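PDB 2EQD: endoglucanase from Clostridium thermocellum, which hydrolyses internal beta-1,4-glucosidic bonds of cellulose and probably of xyloglucan, this chain being the family 44 glycoside hydrolase part of a larger protein. Local coordinates for residues S88-F93 against T105-Q110; N185-W190 against K205-K210; F228-Y233 against D278-H283; W284-R289 against Y360-G365. The protein carries 1 engineered substitution. All coordinates share one frame; numbering follows the deposited sequence.

In the fold
All four contacts are largely buried; contacts 1 and 3 lie on the parallel strands of the barrel, contacts 2 and 4 in the loops that follow strands. Contact 3 pairs two neighbouring strands and is mostly backbone hydrogen bonding. Contact 1 lays a helix against the outside of another strand by apolar packing alone. Contacts 1 and 3 touch where Leu106 meets Phe228. In contacts 2 and 4 prolines and aromatic rings do the packing, while neighbouring polar side chains reach the bound glucose units. Contact 2 has a salt bridge within its helix, Lys210 to Glu206, and joins contact 3 through a probable hydrogen bond between His283 and Asn185. Contacts 1 and 4 lie on opposite sides of the chain's centre.

Contact 1 of 4, residues S88-F93 against T105-Q110; sequences SVVTTF and TLITLQ
The Phe93 ring meets Thr105 at its edge: the methyl CG2 of Thr105 lies near the ring plane, 4.1 Å from CE2 of Phe93. A second methyl, CD1 of Ile107, approaches the same ring obliquely, 4.2 Å from CD2 of Phe93. The phenyl reaches the strand because CG stands anti to the backbone N (chi1 -174°), and it slides past Thr105 in the opposite direction rather than meeting it head-on. Threonine is well suited here, since its methyl goes to the ring while its hydroxyl OG1 is hydrogen-bonded to ND1 of His94, the next residue of the helix.

One turn earlier, Val90 and Ile107 reach toward each other tip to tip, CG1 of Val90 standing 3.6 Å from CD1 of Ile107. Isoleucine supplies the length that bridges two backbones whose axes come no closer than 10.4 Å, and the compact branched valine fits on the helix side. Helix 88-99 runs almost antiparallel to strand 105-109, at 167°, and lies between strand 41-43 and strand 105-109 in the chain. This is the return limb of a beta-alpha-beta crossover in a TIM-barrel fold, with the helix packed on the outside of the parallel sheet. Phe43 of strand 41-43 touches both Val90 and Ile107, so the helix spans two adjacent strands.

At the start of the segment the carbonyl oxygen of Ser88 accepts three bonds, from Thr92 N and from both OG1 of Thr91 and OG1 of Thr92. The two hydroxyls thereby turn back onto the helix's own backbone, and Thr91 also packs on Lys168 and Tyr169 of helix 158-169.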
# COMPACT_ATOMS: atom_id res chain seq x y z
N SER A 88 -23.60 0.31 3.25
CA SER A 88 -23.57 1.74 2.93
C SER A 88 -22.14 2.27 3.10
O SER A 88 -21.62 3.00 2.26
CB SER A 88 -24.53 2.52 3.84
OG SER A 88 -24.21 2.38 5.21
N VAL A 89 -21.51 1.88 4.20
CA VAL A 89 -20.14 2.28 4.49
C VAL A 89 -19.21 2.01 3.30
O VAL A 89 -18.41 2.87 2.92
CB VAL A 89 -19.62 1.54 5.74
CG1 VAL A 89 -18.08 1.58 5.78
CG2 VAL A 89 -20.19 2.19 6.99
N VAL A 90 -19.31 0.82 2.72
CA VAL A 90 -18.48 0.47 1.58
C VAL A 90 -18.94 1.17 0.30
O VAL A 90 -18.09 1.59 -0.49
CB VAL A 90 -18.42 -1.06 1.35
CG1 VAL A 90 -17.69 -1.37 0.06
CG2 VAL A 90 -17.70 -1.73 2.50
N THR A 91 -20.25 1.30 0.08
CA THR A 91 -20.70 1.98 -1.14
C THR A 91 -20.30 3.46 -1.07
O THR A 91 -19.76 4.00 -2.03
CB THR A 91 -22.24 1.87 -1.39
OG1 THR A 91 -22.97 2.33 -0.24
CG2 THR A 91 -22.62 0.44 -1.69
N THR A 92 -20.55 4.09 0.08
CA THR A 92 -20.18 5.48 0.28
C THR A 92 -18.70 5.61 -0.06
O THR A 92 -18.28 6.54 -0.73
CB THR A 92 -20.36 5.91 1.77
OG1 THR A 92 -21.76 5.97 2.10
CG2 THR A 92 -19.75 7.28 2.00
N PHE A 93 -17.93 4.64 0.41
CA PHE A 93 -16.49 4.60 0.19
C PHE A 93 -16.14 4.53 -1.29
O PHE A 93 -15.23 5.21 -1.75
CB PHE A 93 -15.90 3.38 0.91
CG PHE A 93 -14.40 3.32 0.87
CD1 PHE A 93 -13.64 3.94 1.86
CD2 PHE A 93 -13.74 2.64 -0.15
CE1 PHE A 93 -12.24 3.88 1.83
CE2 PHE A 93 -12.35 2.57 -0.19
CZ PHE A 93 -11.60 3.20 0.80
N THR A 105 -10.37 0.22 -6.24
CA THR A 105 -10.95 0.21 -4.89
C THR A 105 -10.72 -1.16 -4.26
O THR A 105 -11.24 -2.16 -4.74
CB THR A 105 -12.46 0.49 -4.91
OG1 THR A 105 -12.70 1.83 -5.38
CG2 THR A 105 -13.05 0.33 -3.53
N LEU A 106 -9.93 -1.21 -3.19
CA LEU A 106 -9.67 -2.48 -2.52
C LEU A 106 -10.62 -2.56 -1.32
O LEU A 106 -10.74 -1.61 -0.56
CB LEU A 106 -8.20 -2.56 -2.07
CG LEU A 106 -7.70 -3.85 -1.38
CD1 LEU A 106 -8.15 -5.07 -2.16
CD2 LEU A 106 -6.19 -3.82 -1.27
N ILE A 107 -11.30 -3.69 -1.17
CA ILE A 107 -12.22 -3.84 -0.05
C ILE A 107 -11.81 -5.02 0.81
O ILE A 107 -11.42 -6.06 0.30
CB ILE A 107 -13.66 -4.05 -0.53
CG1 ILE A 107 -14.12 -2.84 -1.35
CG2 ILE A 107 -14.56 -4.26 0.68
CD1 ILE A 107 -14.11 -1.54 -0.56
N THR A 108 -11.90 -4.84 2.12
CA THR A 108 -11.53 -5.92 3.02
C THR A 108 -12.73 -6.77 3.38
O THR A 108 -13.77 -6.26 3.79
CB THR A 108 -10.91 -5.38 4.31
OG1 THR A 108 -9.76 -4.58 4.00
CG2 THR A 108 -10.50 -6.53 5.22
N LEU A 109 -12.60 -8.08 3.22
CA LEU A 109 -13.69 -8.98 3.55
C LEU A 109 -13.38 -9.61 4.91
O LEU A 109 -12.21 -9.79 5.25
CB LEU A 109 -13.84 -10.06 2.47
CG LEU A 109 -14.23 -9.53 1.08
CD1 LEU A 109 -14.13 -10.66 0.05
CD2 LEU A 109 -15.65 -8.94 1.13
N GLN A 110 -14.41 -9.92 5.68
CA GLN A 110 -14.21 -10.50 7.00
C GLN A 110 -13.81 -11.98 6.98
O GLN A 110 -14.47 -12.81 6.37
CB GLN A 110 -15.47 -10.31 7.83
CG GLN A 110 -15.81 -8.85 8.01
CD GLN A 110 -15.96 -8.14 6.68
OE1 GLN A 110 -16.87 -8.43 5.90
NE2 GLN A 110 -15.05 -7.21 6.40

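Contact 2 of 4, residues N185-W190 against K205-K210; sequences NQPALW and KELIEK. Engineered in segment 185-190: Gln186 (natural residue Glu). With BGC (beta-D-glucopyranose), chain B; BGC (beta-D-glucopyranose), chain C; BGC (beta-D-glucopyranose), chain D.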
# COMPACT_ATOMS: atom_id res chain seq x y z
N ASN A 185 -7.42 -8.48 7.64
CA ASN A 185 -6.30 -7.59 7.92
C ASN A 185 -5.45 -8.15 9.04
O ASN A 185 -5.96 -8.50 10.10
CB ASN A 185 -6.85 -6.22 8.33
CG ASN A 185 -5.75 -5.21 8.61
OD1 ASN A 185 -5.01 -4.80 7.71
ND2 ASN A 185 -5.64 -4.80 9.86
N GLN A 186 -4.16 -8.23 8.80
CA GLN A 186 -3.20 -8.72 9.78
C GLN A 186 -3.72 -9.83 10.68
O GLN A 186 -4.06 -9.61 11.84
CB GLN A 186 -2.69 -7.54 10.62
CG GLN A 186 -2.45 -6.28 9.80
CD GLN A 186 -1.83 -5.14 10.60
OE1 GLN A 186 -2.14 -4.94 11.79
NE2 GLN A 186 -0.98 -4.36 9.94
N PRO A 187 -3.77 -11.07 10.15
CA PRO A 187 -4.26 -12.20 10.95
C PRO A 187 -3.32 -12.56 12.11
O PRO A 187 -3.78 -12.95 13.18
CB PRO A 187 -4.37 -13.31 9.91
CG PRO A 187 -3.20 -13.02 9.00
CD PRO A 187 -3.28 -11.51 8.83
N ALA A 188 -2.01 -12.45 11.91
CA ALA A 188 -1.07 -12.78 12.97
C ALA A 188 -1.34 -11.93 14.20
O ALA A 188 -0.83 -12.24 15.28
CB ALA A 188 0.36 -12.57 12.50
N LEU A 189 -2.10 -10.84 14.05
CA LEU A 189 -2.44 -9.97 15.17
C LEU A 189 -3.92 -10.02 15.56
O LEU A 189 -4.40 -9.20 16.33
CB LEU A 189 -2.04 -8.52 14.88
CG LEU A 189 -0.54 -8.25 14.78
CD1 LEU A 189 -0.27 -6.75 14.73
CD2 LEU A 189 0.15 -8.85 15.98
N TRP A 190 -4.65 -10.99 15.03
CA TRP A 190 -6.06 -11.11 15.35
C TRP A 190 -6.25 -11.27 16.85
O TRP A 190 -7.09 -10.60 17.46
CB TRP A 190 -6.67 -12.32 14.65
CG TRP A 190 -7.01 -12.10 13.23
CD1 TRP A 190 -7.25 -10.91 12.62
CD2 TRP A 190 -7.27 -13.12 12.26
NE1 TRP A 190 -7.64 -11.12 11.32
CE2 TRP A 190 -7.66 -12.46 11.07
CE3 TRP A 190 -7.21 -14.52 12.28
CZ2 TRP A 190 -8.00 -13.17 9.91
CZ3 TRP A 190 -7.54 -15.22 11.12
CH2 TRP A 190 -7.93 -14.54 9.95
N LYS A 205 -2.10 -23.30 9.13
CA LYS A 205 -3.12 -24.12 8.48
C LYS A 205 -4.45 -23.37 8.39
O LYS A 205 -5.07 -23.31 7.33
CB LYS A 205 -3.33 -25.44 9.24
CG LYS A 205 -2.12 -26.38 9.23
CD LYS A 205 -2.44 -27.75 9.85
CE LYS A 205 -2.78 -27.66 11.35
NZ LYS A 205 -1.63 -27.25 12.20
N GLU A 206 -4.86 -22.80 9.52
CA GLU A 206 -6.11 -22.05 9.57
C GLU A 206 -6.15 -20.93 8.53
O GLU A 206 -7.14 -20.77 7.80
CB GLU A 206 -6.30 -21.45 10.96
CG GLU A 206 -7.17 -20.20 10.96
CD GLU A 206 -7.47 -19.67 12.36
OE1 GLU A 206 -6.55 -19.70 13.22
OE2 GLU A 206 -8.61 -19.22 12.58
N LEU A 207 -5.08 -20.15 8.47
CA LEU A 207 -5.01 -19.05 7.53
C LEU A 207 -5.14 -19.52 6.10
O LEU A 207 -6.02 -19.05 5.36
CB LEU A 207 -3.71 -18.27 7.70
CG LEU A 207 -3.62 -16.98 6.89
CD1 LEU A 207 -4.84 -16.11 7.15
CD2 LEU A 207 -2.35 -16.23 7.26
N ILE A 208 -4.29 -20.46 5.69
CA ILE A 208 -4.34 -20.98 4.33
C ILE A 208 -5.72 -21.53 4.03
O ILE A 208 -6.28 -21.28 2.96
CB ILE A 208 -3.32 -22.12 4.10
CG1 ILE A 208 -1.91 -21.67 4.48
CG2 ILE A 208 -3.36 -22.55 2.65
CD1 ILE A 208 -1.43 -20.46 3.74
N GLU A 209 -6.26 -22.28 4.98
CA GLU A 209 -7.57 -22.88 4.82
C GLU A 209 -8.66 -21.84 4.58
O GLU A 209 -9.43 -21.95 3.62
CB GLU A 209 -7.89 -23.75 6.04
CG GLU A 209 -9.36 -24.20 6.12
CD GLU A 209 -9.79 -25.11 4.96
OE1 GLU A 209 -9.25 -24.96 3.83
OE2 GLU A 209 -10.68 -25.97 5.18
N LYS A 210 -8.72 -20.82 5.44
CA LYS A 210 -9.74 -19.78 5.29
C LYS A 210 -9.61 -18.94 4.01
O LYS A 210 -10.62 -18.55 3.40
CB LYS A 210 -9.71 -18.83 6.50
CG LYS A 210 -10.28 -19.40 7.77
CD LYS A 210 -10.35 -18.30 8.81
CE LYS A 210 -10.77 -18.83 10.15
NZ LYS A 210 -10.89 -17.72 11.14
C2 BGC B . -3.18 -1.74 11.34
C3 BGC B . -4.07 -0.51 11.11
C4 BGC B . -3.73 0.57 12.14
C5 BGC B . -2.30 1.00 11.87
C6 BGC B . -1.67 1.56 13.15
C1 BGC B . -1.78 -1.34 11.80
O2 BGC B . -3.09 -2.47 10.11
O3 BGC B . -5.44 -0.88 11.24
O4 BGC B . -4.60 1.71 12.05
O5 BGC B . -1.50 -0.03 11.27
O6 BGC B . -0.32 1.93 12.90
C2 BGC C . 1.56 -2.87 14.30
C3 BGC C . 0.64 -1.96 13.46
C4 BGC C . -0.83 -2.21 13.83
C5 BGC C . -0.99 -2.12 15.34
C6 BGC C . -2.41 -2.57 15.70
C1 BGC C . 1.32 -2.56 15.78
O2 BGC C . 2.91 -2.60 13.94
O3 BGC C . 0.86 -2.21 12.08
O4 BGC C . -1.72 -1.25 13.23
O5 BGC C . -0.04 -2.92 16.07
O6 BGC C . -2.53 -2.67 17.13
C2 BGC D . 5.81 -3.66 15.86
C3 BGC D . 4.53 -2.93 16.26
C4 BGC D . 3.35 -3.90 16.22
C5 BGC D . 3.71 -5.01 17.19
C6 BGC D . 2.53 -5.99 17.30
C1 BGC D . 6.04 -4.87 16.78
O2 BGC D . 6.92 -2.77 15.97
O3 BGC D . 4.31 -1.84 15.35
O4 BGC D . 2.12 -3.31 16.71
O5 BGC D . 4.89 -5.72 16.77
O6 BGC D . 2.82 -6.98 18.29
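Leu207 carries the helix side of its contact with Pro187. From CB, a chi1 of -172° swings CG to the side of the carbonyl carbon and turns the fork toward the loop. Methyl CD2 of Leu207 lies 3.7 Å from CG of Pro187. Methyl CD1 lies 4.0 Å from CB of the same proline and 4.5 Å from CH2 of Trp190. The two cross at about a right angle, a branched leucine end against a compact proline ring.

Pro187 in turn supports the tryptophan: its CA sits over the centre of one face of the Trp190 ring, and Trp190 NE1 is hydrogen-bonded to OD1 of Asp184. Extended Lys210 slides past the indole, its NZ 4.2 Å from CZ3 of Trp190. That NZ forms a salt bridge with OE2 of Glu206 (3.1 Å) and bonds to the carbonyl of Ala111, while Glu206 OE2 has a second partner in NE2 of His198.

On the sugar side, Gln186, engineered in place of the natural Glu, has NE2 2.8 Å from O2 of the chain B glucose. The loop follows strand 180-183 of the TIM barrel and lies between the bound glucose units and helix 204-219, which packs on helix 257-272 through Leu207 and Phe257.

Contact 3 of 4, residues F228-Y233 against D278-H283; sequences FGPALY and DVLDVH. With BGC (beta-D-glucopyranose), chain D.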
# COMPACT_ATOMS: atom_id res chain seq x y z
N PHE A 228 -6.41 -10.21 -2.50
CA PHE A 228 -5.17 -9.83 -1.84
C PHE A 228 -5.04 -10.62 -0.55
O PHE A 228 -6.05 -10.93 0.08
CB PHE A 228 -5.17 -8.34 -1.49
CG PHE A 228 -5.19 -7.43 -2.67
CD1 PHE A 228 -6.19 -7.52 -3.62
CD2 PHE A 228 -4.22 -6.44 -2.79
CE1 PHE A 228 -6.24 -6.63 -4.68
CE2 PHE A 228 -4.25 -5.55 -3.85
CZ PHE A 228 -5.27 -5.64 -4.79
N GLY A 229 -3.81 -10.95 -0.17
CA GLY A 229 -3.59 -11.70 1.05
C GLY A 229 -2.11 -11.77 1.34
O GLY A 229 -1.31 -11.66 0.42
N PRO A 230 -1.70 -11.96 2.61
CA PRO A 230 -2.53 -12.11 3.81
C PRO A 230 -2.67 -10.81 4.59
O PRO A 230 -3.37 -10.77 5.62
CB PRO A 230 -1.75 -13.15 4.64
CG PRO A 230 -0.52 -13.54 3.78
CD PRO A 230 -0.31 -12.34 2.90
N ALA A 231 -2.02 -9.76 4.11
CA ALA A 231 -2.06 -8.46 4.78
C ALA A 231 -1.27 -8.54 6.08
O ALA A 231 -1.74 -8.11 7.13
CB ALA A 231 -3.50 -8.07 5.06
N LEU A 232 -0.07 -9.11 6.03
CA LEU A 232 0.75 -9.23 7.23
C LEU A 232 1.18 -7.85 7.71
O LEU A 232 1.60 -7.01 6.93
CB LEU A 232 1.95 -10.14 6.96
CG LEU A 232 1.54 -11.46 6.30
CD1 LEU A 232 2.77 -12.31 6.06
CD2 LEU A 232 0.54 -12.21 7.15
N TYR A 233 1.05 -7.64 9.01
CA TYR A 233 1.37 -6.36 9.63
C TYR A 233 2.83 -5.97 9.50
O TYR A 233 3.14 -4.82 9.25
CB TYR A 233 1.00 -6.42 11.12
CG TYR A 233 2.06 -7.01 12.01
CD1 TYR A 233 3.03 -6.19 12.59
CD2 TYR A 233 2.08 -8.37 12.31
CE1 TYR A 233 3.99 -6.71 13.44
CE2 TYR A 233 3.04 -8.90 13.16
CZ TYR A 233 3.99 -8.06 13.72
OH TYR A 233 4.93 -8.56 14.61
N ASP A 278 -4.27 -13.46 -6.17
CA ASP A 278 -3.92 -12.53 -7.23
C ASP A 278 -2.78 -11.62 -6.81
O ASP A 278 -1.88 -11.34 -7.61
CB ASP A 278 -5.13 -11.69 -7.59
CG ASP A 278 -6.23 -12.50 -8.23
OD1 ASP A 278 -6.08 -12.86 -9.41
OD2 ASP A 278 -7.24 -12.78 -7.55
N VAL A 279 -2.80 -11.17 -5.55
CA VAL A 279 -1.78 -10.25 -5.06
C VAL A 279 -1.27 -10.60 -3.67
O VAL A 279 -2.06 -10.69 -2.73
CB VAL A 279 -2.32 -8.78 -4.97
CG1 VAL A 279 -1.19 -7.84 -4.57
CG2 VAL A 279 -2.95 -8.35 -6.28
N LEU A 280 0.05 -10.78 -3.53
CA LEU A 280 0.62 -11.03 -2.22
C LEU A 280 0.54 -9.66 -1.53
O LEU A 280 1.10 -8.67 -2.02
CB LEU A 280 2.08 -11.48 -2.31
CG LEU A 280 2.73 -11.81 -0.96
CD1 LEU A 280 2.10 -13.07 -0.42
CD2 LEU A 280 4.23 -11.99 -1.09
N ASP A 281 -0.17 -9.60 -0.42
CA ASP A 281 -0.37 -8.35 0.30
C ASP A 281 0.27 -8.32 1.70
O ASP A 281 -0.08 -9.12 2.57
CB ASP A 281 -1.88 -8.08 0.39
CG ASP A 281 -2.22 -6.86 1.21
OD1 ASP A 281 -1.31 -6.03 1.45
OD2 ASP A 281 -3.40 -6.73 1.61
N VAL A 282 1.20 -7.39 1.90
CA VAL A 282 1.89 -7.23 3.17
C VAL A 282 1.93 -5.76 3.58
O VAL A 282 1.82 -4.87 2.72
CB VAL A 282 3.35 -7.76 3.10
CG1 VAL A 282 3.35 -9.16 2.52
CG2 VAL A 282 4.20 -6.84 2.24
N HIS A 283 2.08 -5.50 4.88
CA HIS A 283 2.16 -4.14 5.39
C HIS A 283 3.62 -3.87 5.77
O HIS A 283 4.31 -4.76 6.25
CB HIS A 283 1.26 -3.96 6.62
CG HIS A 283 -0.20 -4.11 6.33
ND1 HIS A 283 -0.75 -3.77 5.11
CD2 HIS A 283 -1.23 -4.51 7.11
CE1 HIS A 283 -2.06 -3.97 5.16
NE2 HIS A 283 -2.37 -4.41 6.36
C2 BGC D . 5.81 -3.66 15.86
C3 BGC D . 4.53 -2.93 16.26
C4 BGC D . 3.35 -3.90 16.22
C5 BGC D . 3.71 -5.01 17.19
C6 BGC D . 2.53 -5.99 17.30
C1 BGC D . 6.04 -4.87 16.78
O2 BGC D . 6.92 -2.77 15.97
O3 BGC D . 4.31 -1.84 15.35
O4 BGC D . 2.12 -3.31 16.71
O5 BGC D . 4.89 -5.72 16.77
O6 BGC D . 2.82 -6.98 18.29
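The carbonyl oxygen of Asp281 receives two successive backbone N-H groups of the opposite strand: Ala231 N at 2.6 Å and, weakly, Leu232 N at 3.5 Å. Sharing one acceptor marks a beta bulge, for the register shifts by one residue between Pro230 and Leu232. Before it, Gly229 N bonds to Val279 O at 3.1 Å, the donor lying nearly along the C=O axis; after it, His283 N bonds to Leu232 O. The peptide before Pro230 is cis. Pro230 has no N-H to offer, and the pairing with strand 279-283 uses Gly229 and Ala231 on either side of it.

Phe228 and Val279 lie side by side on one face. CG2 of Val279 makes a CH-pi contact over the centre of the Phe228 ring, 3.9 Å from the centroid and 11° off the normal, while the edge of the ring meets CB of Asp281. The His283 ring has the Ala231 carbonyl carbon over one face, and its NE2 is hydrogen-bonded to OD1 of Asn185. Just past the strand, Tyr233 turns its ring to the chain D glucose, CE1 lying 3.6 Å from O5 of that sugar; its OH bonds to Gln242.

The parallel pair lies between strands 180-183 and 354-360 of the TIM barrel. Leu232 and Leu280 project to the other face, onto helix 257-272, which links the two strands in a right-handed beta-alpha-beta crossover, and Val282 packs on helix 235-240.

Contact 4 of 4, residues W284-R289 against Y360-G365; sequences WYPEAR and YDYGGG. With BGC (beta-D-glucopyranose), chain B; BGC (beta-D-glucopyranose), chain E; BGC (beta-D-glucopyranose), chain D.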
# COMPACT_ATOMS: atom_id res chain seq x y z
N TRP A 284 4.08 -2.64 5.54
CA TRP A 284 5.47 -2.30 5.84
C TRP A 284 5.65 -0.97 6.56
O TRP A 284 5.48 0.10 5.98
CB TRP A 284 6.28 -2.30 4.53
CG TRP A 284 7.75 -2.04 4.71
CD1 TRP A 284 8.41 -0.86 4.52
CD2 TRP A 284 8.74 -2.99 5.12
NE1 TRP A 284 9.75 -1.02 4.79
CE2 TRP A 284 9.98 -2.32 5.16
CE3 TRP A 284 8.70 -4.35 5.46
CZ2 TRP A 284 11.18 -2.96 5.53
CZ3 TRP A 284 9.88 -4.99 5.83
CH2 TRP A 284 11.11 -4.29 5.86
N TYR A 285 5.98 -1.04 7.85
CA TYR A 285 6.24 0.14 8.67
C TYR A 285 7.71 0.05 9.05
O TYR A 285 8.11 -0.82 9.82
CB TYR A 285 5.36 0.12 9.93
CG TYR A 285 3.90 0.40 9.66
CD1 TYR A 285 3.43 1.71 9.59
CD2 TYR A 285 3.00 -0.63 9.44
CE1 TYR A 285 2.09 1.97 9.30
CE2 TYR A 285 1.66 -0.38 9.15
CZ TYR A 285 1.21 0.92 9.08
OH TYR A 285 -0.11 1.18 8.79
N PRO A 286 8.54 0.94 8.50
CA PRO A 286 9.97 0.94 8.80
C PRO A 286 10.30 0.83 10.29
O PRO A 286 9.76 1.58 11.11
CB PRO A 286 10.44 2.27 8.22
CG PRO A 286 9.52 2.49 7.09
CD PRO A 286 8.19 2.09 7.65
N GLU A 287 11.18 -0.11 10.63
CA GLU A 287 11.63 -0.27 12.01
C GLU A 287 12.90 0.57 12.10
O GLU A 287 13.49 0.76 13.18
CB GLU A 287 11.93 -1.75 12.32
CG GLU A 287 10.68 -2.61 12.47
CD GLU A 287 10.01 -2.47 13.84
OE1 GLU A 287 9.92 -1.33 14.36
OE2 GLU A 287 9.55 -3.51 14.38
N ALA A 288 13.30 1.09 10.94
CA ALA A 288 14.48 1.93 10.81
C ALA A 288 14.50 2.99 11.90
O ALA A 288 13.59 3.81 12.00
CB ALA A 288 14.48 2.60 9.45
N ARG A 289 15.55 2.95 12.71
CA ARG A 289 15.71 3.89 13.82
C ARG A 289 16.81 4.89 13.54
O ARG A 289 17.69 4.66 12.70
CB ARG A 289 16.04 3.12 15.10
CG ARG A 289 15.01 2.04 15.44
CD ARG A 289 15.45 1.19 16.62
NE ARG A 289 15.78 1.99 17.80
CZ ARG A 289 14.99 2.93 18.32
NH1 ARG A 289 13.81 3.19 17.77
NH2 ARG A 289 15.38 3.60 19.39
N TYR A 360 1.75 1.37 4.79
CA TYR A 360 3.12 1.83 4.96
C TYR A 360 3.06 3.30 5.35
O TYR A 360 2.08 4.00 5.03
CB TYR A 360 3.92 1.64 3.66
CG TYR A 360 3.63 2.66 2.57
CD1 TYR A 360 4.13 3.96 2.65
CD2 TYR A 360 2.86 2.32 1.46
CE1 TYR A 360 3.88 4.90 1.64
CE2 TYR A 360 2.60 3.25 0.45
CZ TYR A 360 3.11 4.54 0.55
OH TYR A 360 2.87 5.46 -0.43
N ASP A 361 4.11 3.75 6.05
CA ASP A 361 4.24 5.13 6.52
C ASP A 361 5.69 5.31 6.96
O ASP A 361 6.18 4.59 7.83
CB ASP A 361 3.29 5.39 7.70
CG ASP A 361 3.43 6.80 8.28
OD1 ASP A 361 4.17 7.63 7.71
OD2 ASP A 361 2.78 7.09 9.31
N TYR A 362 6.39 6.26 6.35
CA TYR A 362 7.78 6.50 6.71
C TYR A 362 7.97 7.65 7.71
O TYR A 362 9.09 8.08 7.99
CB TYR A 362 8.62 6.73 5.44
CG TYR A 362 9.04 5.43 4.80
CD1 TYR A 362 8.08 4.53 4.35
CD2 TYR A 362 10.39 5.07 4.72
CE1 TYR A 362 8.45 3.29 3.83
CE2 TYR A 362 10.77 3.83 4.21
CZ TYR A 362 9.80 2.95 3.77
OH TYR A 362 10.15 1.71 3.29
N GLY A 363 6.85 8.12 8.25
CA GLY A 363 6.91 9.18 9.24
C GLY A 363 7.21 10.54 8.65
O GLY A 363 7.21 10.71 7.43
N GLY A 364 7.44 11.50 9.54
CA GLY A 364 7.75 12.86 9.12
C GLY A 364 6.72 13.43 8.17
O GLY A 364 7.03 14.31 7.38
N GLY A 365 5.50 12.92 8.25
CA GLY A 365 4.44 13.36 7.38
C GLY A 365 4.28 14.85 7.20
O GLY A 365 3.73 15.30 6.19
C2 BGC B . -3.18 -1.74 11.34
C3 BGC B . -4.07 -0.51 11.11
C4 BGC B . -3.73 0.57 12.14
C5 BGC B . -2.30 1.00 11.87
C6 BGC B . -1.67 1.56 13.15
C1 BGC B . -1.78 -1.34 11.80
O2 BGC B . -3.09 -2.47 10.11
O3 BGC B . -5.44 -0.88 11.24
O4 BGC B . -4.60 1.71 12.05
O5 BGC B . -1.50 -0.03 11.27
O6 BGC B . -0.32 1.93 12.90
C2 BGC E . 9.36 -8.18 17.98
C3 BGC E . 8.29 -7.66 17.01
C4 BGC E . 7.97 -6.19 17.34
C5 BGC E . 9.26 -5.40 17.48
C6 BGC E . 8.92 -4.04 18.09
C1 BGC E . 10.63 -7.35 17.79
O2 BGC E . 9.60 -9.57 17.72
O3 BGC E . 7.11 -8.45 17.12
O4 BGC E . 7.18 -5.61 16.29
O5 BGC E . 10.26 -6.05 18.27
O6 BGC E . 10.13 -3.30 18.32
C2 BGC D . 5.81 -3.66 15.86
C3 BGC D . 4.53 -2.93 16.26
C4 BGC D . 3.35 -3.90 16.22
C5 BGC D . 3.71 -5.01 17.19
C6 BGC D . 2.53 -5.99 17.30
C1 BGC D . 6.04 -4.87 16.78
O2 BGC D . 6.92 -2.77 15.97
O3 BGC D . 4.31 -1.84 15.35
O4 BGC D . 2.12 -3.31 16.71
O5 BGC D . 4.89 -5.72 16.77
O6 BGC D . 2.82 -6.98 18.29
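Pro286 meets the face of Tyr362 with CG in the loops that follow strands 279-284 and 354-360, at the C-terminal end of a TIM barrel, where such enzymes hold their substrate. The two side chains cross at about a right angle, and CG of Pro286 sits over the centre of the tyrosine ring, 3.3 Å from the centroid and 9° off the normal, a CH-pi contact that suits the compact proline ring. Tyr362 also meets Trp284 at the indole edge, its OH 3.1 Å from NE1 of Trp284.

Beside this pair, one face of the Tyr285 ring covers CA of Tyr360, while CE1 of Tyr285 comes 4.0 Å from CB of Asp361; the ring and carboxylate planes stand 67° apart. The Tyr285 hydroxyl is hydrogen-bonded to OE1 of Glu359 and lies near O5 of the chain B glucose.

What positions these groups lies further out. Asp361 folds the chain into an Asx turn: its OD1 accepts from Gly363 N at 2.8 Å. Tyr360 is held by a hydrogen bond between its OH and NE2 of Gln374 and by edge-to-face contacts with Phe381 and Phe391. Arg294, on strand 293-294, bonds to the carbonyls of Tyr285 and Pro286 and forms a salt bridge with OE1 of Glu287. OE2 of Glu287 bonds to NE1 of Trp327 and accepts from O2 of the chain D glucose at 3.2 Å.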